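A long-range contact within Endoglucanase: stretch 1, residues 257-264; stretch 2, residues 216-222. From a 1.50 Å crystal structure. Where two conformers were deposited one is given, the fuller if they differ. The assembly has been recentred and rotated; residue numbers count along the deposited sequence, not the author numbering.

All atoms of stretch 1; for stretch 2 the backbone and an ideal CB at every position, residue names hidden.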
# COMPACT_ATOMS: atom_id res chain seq x y z
N PRO A 257 -3.16 14.51 -13.31
CA PRO A 257 -3.59 13.41 -14.18
C PRO A 257 -3.85 12.12 -13.40
O PRO A 257 -3.20 11.87 -12.46
CB PRO A 257 -2.40 13.22 -15.11
CG PRO A 257 -1.23 13.73 -14.35
CD PRO A 257 -1.75 14.86 -13.50
N GLY A 258 -4.81 11.34 -13.84
CA GLY A 258 -5.00 10.01 -13.28
C GLY A 258 -3.89 9.05 -13.65
O GLY A 258 -3.52 8.17 -12.86
N TRP A 259 -3.34 9.20 -14.85
CA TRP A 259 -2.17 8.43 -15.23
C TRP A 259 -1.30 9.24 -16.16
O TRP A 259 -1.78 10.14 -16.87
CB TRP A 259 -2.51 7.06 -15.85
CG TRP A 259 -3.44 7.03 -17.05
CD1 TRP A 259 -4.75 6.68 -17.04
CD2 TRP A 259 -3.11 7.29 -18.42
NE1 TRP A 259 -5.27 6.72 -18.30
CE2 TRP A 259 -4.29 7.10 -19.18
CE3 TRP A 259 -1.94 7.68 -19.09
CZ2 TRP A 259 -4.33 7.28 -20.56
CZ3 TRP A 259 -1.99 7.86 -20.47
CH2 TRP A 259 -3.18 7.67 -21.19
N VAL A 260 -0.00 8.93 -16.15
CA VAL A 260 0.97 9.46 -17.11
C VAL A 260 1.76 8.29 -17.70
O VAL A 260 2.29 7.46 -16.95
CB VAL A 260 1.94 10.45 -16.45
CG1 VAL A 260 2.96 10.95 -17.47
CG2 VAL A 260 1.17 11.61 -15.84
N ASP A 261 1.85 8.25 -19.03
CA ASP A 261 2.62 7.21 -19.72
C ASP A 261 4.09 7.58 -19.63
O ASP A 261 4.49 8.69 -20.01
CB ASP A 261 2.16 7.14 -21.18
CG ASP A 261 2.80 6.01 -21.97
OD1 ASP A 261 2.07 5.16 -22.54
OD2 ASP A 261 4.04 5.96 -22.05
N LEU A 262 4.89 6.65 -19.12
CA LEU A 262 6.31 6.91 -18.87
C LEU A 262 7.19 6.72 -20.10
O LEU A 262 8.41 6.96 -20.01
CB LEU A 262 6.79 6.02 -17.72
CG LEU A 262 5.98 6.20 -16.43
CD1 LEU A 262 6.54 5.26 -15.38
CD2 LEU A 262 6.04 7.64 -15.95
N THR A 263 6.63 6.31 -21.23
CA THR A 263 7.39 6.18 -22.46
C THR A 263 7.19 7.34 -23.42
O THR A 263 8.06 7.58 -24.26
CB THR A 263 7.06 4.86 -23.17
OG1 THR A 263 5.77 4.95 -23.78
CG2 THR A 263 7.10 3.71 -22.18
N ASN A 264 6.07 8.08 -23.32
CA ASN A 264 5.86 9.21 -24.22
C ASN A 264 5.31 10.46 -23.55
O ASN A 264 5.11 11.47 -24.25
CB ASN A 264 4.98 8.82 -25.42
CG ASN A 264 3.62 8.31 -25.00
OD1 ASN A 264 3.14 8.57 -23.90
ND2 ASN A 264 2.97 7.57 -25.90
N UNK A 216 -0.13 -1.42 -18.69
CA UNK A 216 0.24 -0.17 -19.38
C UNK A 216 1.42 0.48 -18.68
O UNK A 216 1.52 0.43 -17.44
CB UNK A 216 -0.94 0.80 -19.43
N UNK A 217 2.35 1.06 -19.43
CA UNK A 217 3.61 1.57 -18.85
C UNK A 217 3.45 2.95 -18.23
O UNK A 217 3.92 3.97 -18.75
CB UNK A 217 4.70 1.62 -19.92
N UNK A 218 2.79 3.00 -17.07
CA UNK A 218 2.30 4.24 -16.49
C UNK A 218 2.74 4.40 -15.04
O UNK A 218 3.06 3.43 -14.35
CB UNK A 218 0.77 4.30 -16.58
N UNK A 219 2.75 5.65 -14.60
CA UNK A 219 2.64 6.05 -13.20
C UNK A 219 1.16 6.34 -12.98
O UNK A 219 0.67 7.23 -13.55
CB UNK A 219 3.52 7.26 -12.87
N UNK A 220 0.49 5.56 -12.15
CA UNK A 220 -0.93 5.71 -11.94
C UNK A 220 -1.40 5.22 -10.57
O UNK A 220 -0.85 5.60 -9.59
CB UNK A 220 -1.68 4.96 -13.04
N UNK A 221 -2.40 4.38 -10.56
CA UNK A 221 -3.14 4.11 -9.35
C UNK A 221 -2.40 3.30 -8.30
O UNK A 221 -2.75 3.32 -7.17
CB UNK A 221 -4.43 3.38 -9.72
N UNK A 222 -1.35 2.59 -8.72
CA UNK A 222 -0.45 1.94 -7.78
C UNK A 222 0.69 2.86 -7.32
O UNK A 222 0.89 3.09 -6.15
CB UNK A 222 0.13 0.68 -8.42

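The two stretches run antiparallel, and two adjacent antiparallel bridge pairs set which positions of stretch 2 look at which residues of stretch 1.

Position 216 has its CB sideways, with nothing of stretch 1 within 5.5 Å. Many residues would fit. It is Pro 216, which makes no contact.

At position 217 phi is -82°, within proline's range, and the amide donates nothing to stretch 1. The carbonyl does the work, taking a hydrogen bond from Leu 262 N to the position's O at 2.9 Å. The ideal CB lies 3.9 Å from Thr 263 CG2, so a compact apolar side chain would suit, proline among several. Pro 217 is found; its CG lies 3.8 Å from Asp 261 OD1.

Position 218 is extended (-129/157) and forms the non-hydrogen-bonded pair with Asp 261, so its side chain shares a face of the sheet with that carboxylate. The broad indole of Trp 259 lies on the same side. A long cationic chain could use both, whereas an aromatic would use mainly the indole. The residue is Arg 218. With chi1 in m and the rest of the chain extended, its guanidinium lies flat on the indole, planes at 4° and centres 3.7 Å apart, a stack that is also a cation-pi contact. The carboxylate is reached through water: Arg 218 NE donates to water 1 at 2.7 Å, and the water donates to Asp 261 OD1 at 2.9 Å.

Position 219 is the hydrogen-bonded partner of Val 260: its N donates to Val 260 O at 3.0 Å, and Val 260 N donates to its O at 3.2 Å. Its CB points to the other face, with Val 260, and the ideal CB sits 4.0 Å from Leu 262 CD2. An apolar residue is favoured, branched or aromatic. Phe 219 packs its CB there, while the end of its side chain leads away.

Position 220 points toward stretch 1 at close quarters, its ideal CB 3.6 Å from Trp 259 CB and 3.7 Å from Gly 258 O. Small residues such as Ala, Ser or Gly suit this spacing. It is Ser 220, whose OG is hydrogen-bonded elsewhere in the structure.

Position 221 starts sideways and out of range, so only a long side chain could reach back. Tyr 221 does, placing a ring face under Gly 258 O, 3.9 Å from Tyr 221 CE2. An ideal CB on Gly 258 would fall 2.9 Å from Tyr 221 OH, a clash that glycine avoids.

Position 222 is out of reach, so almost any residue would do; it is Asp 222.

Stretch 2 216-222: PPRFSYD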
# COMPACT_ATOMS: atom_id res chain seq x y z
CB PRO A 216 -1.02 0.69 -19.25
CG PRO A 216 -2.14 -0.29 -19.06
CD PRO A 216 -1.55 -1.45 -18.31
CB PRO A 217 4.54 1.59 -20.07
CG PRO A 217 3.60 1.93 -21.20
CD PRO A 217 2.34 1.15 -20.91
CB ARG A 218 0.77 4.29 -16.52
CG ARG A 218 0.20 4.24 -17.90
CD ARG A 218 -1.28 3.98 -17.84
NE ARG A 218 -1.84 3.95 -19.19
CZ ARG A 218 -3.11 3.70 -19.45
NH1 ARG A 218 -3.94 3.45 -18.45
NH2 ARG A 218 -3.55 3.69 -20.71
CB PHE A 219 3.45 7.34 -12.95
CG PHE A 219 3.24 7.97 -11.58
CD1 PHE A 219 4.01 7.62 -10.52
CD2 PHE A 219 2.32 8.96 -11.41
CE1 PHE A 219 3.85 8.22 -9.30
CE2 PHE A 219 2.13 9.57 -10.19
CZ PHE A 219 2.89 9.18 -9.13
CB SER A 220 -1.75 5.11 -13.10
OG SER A 220 -1.86 3.73 -13.08
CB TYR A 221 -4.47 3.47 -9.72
CG TYR A 221 -5.31 4.38 -10.56
CD1 TYR A 221 -6.09 5.32 -9.98
CD2 TYR A 221 -5.26 4.34 -11.93
CE1 TYR A 221 -6.84 6.17 -10.73
CE2 TYR A 221 -6.00 5.21 -12.69
CZ TYR A 221 -6.80 6.12 -12.08
OH TYR A 221 -7.59 7.01 -12.75
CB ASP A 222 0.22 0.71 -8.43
CG ASP A 222 -0.75 -0.44 -8.72
OD1 ASP A 222 -1.47 -0.38 -9.74
OD2 ASP A 222 -0.74 -1.44 -8.00
O HOH W 1 -0.44 4.26 -21.50
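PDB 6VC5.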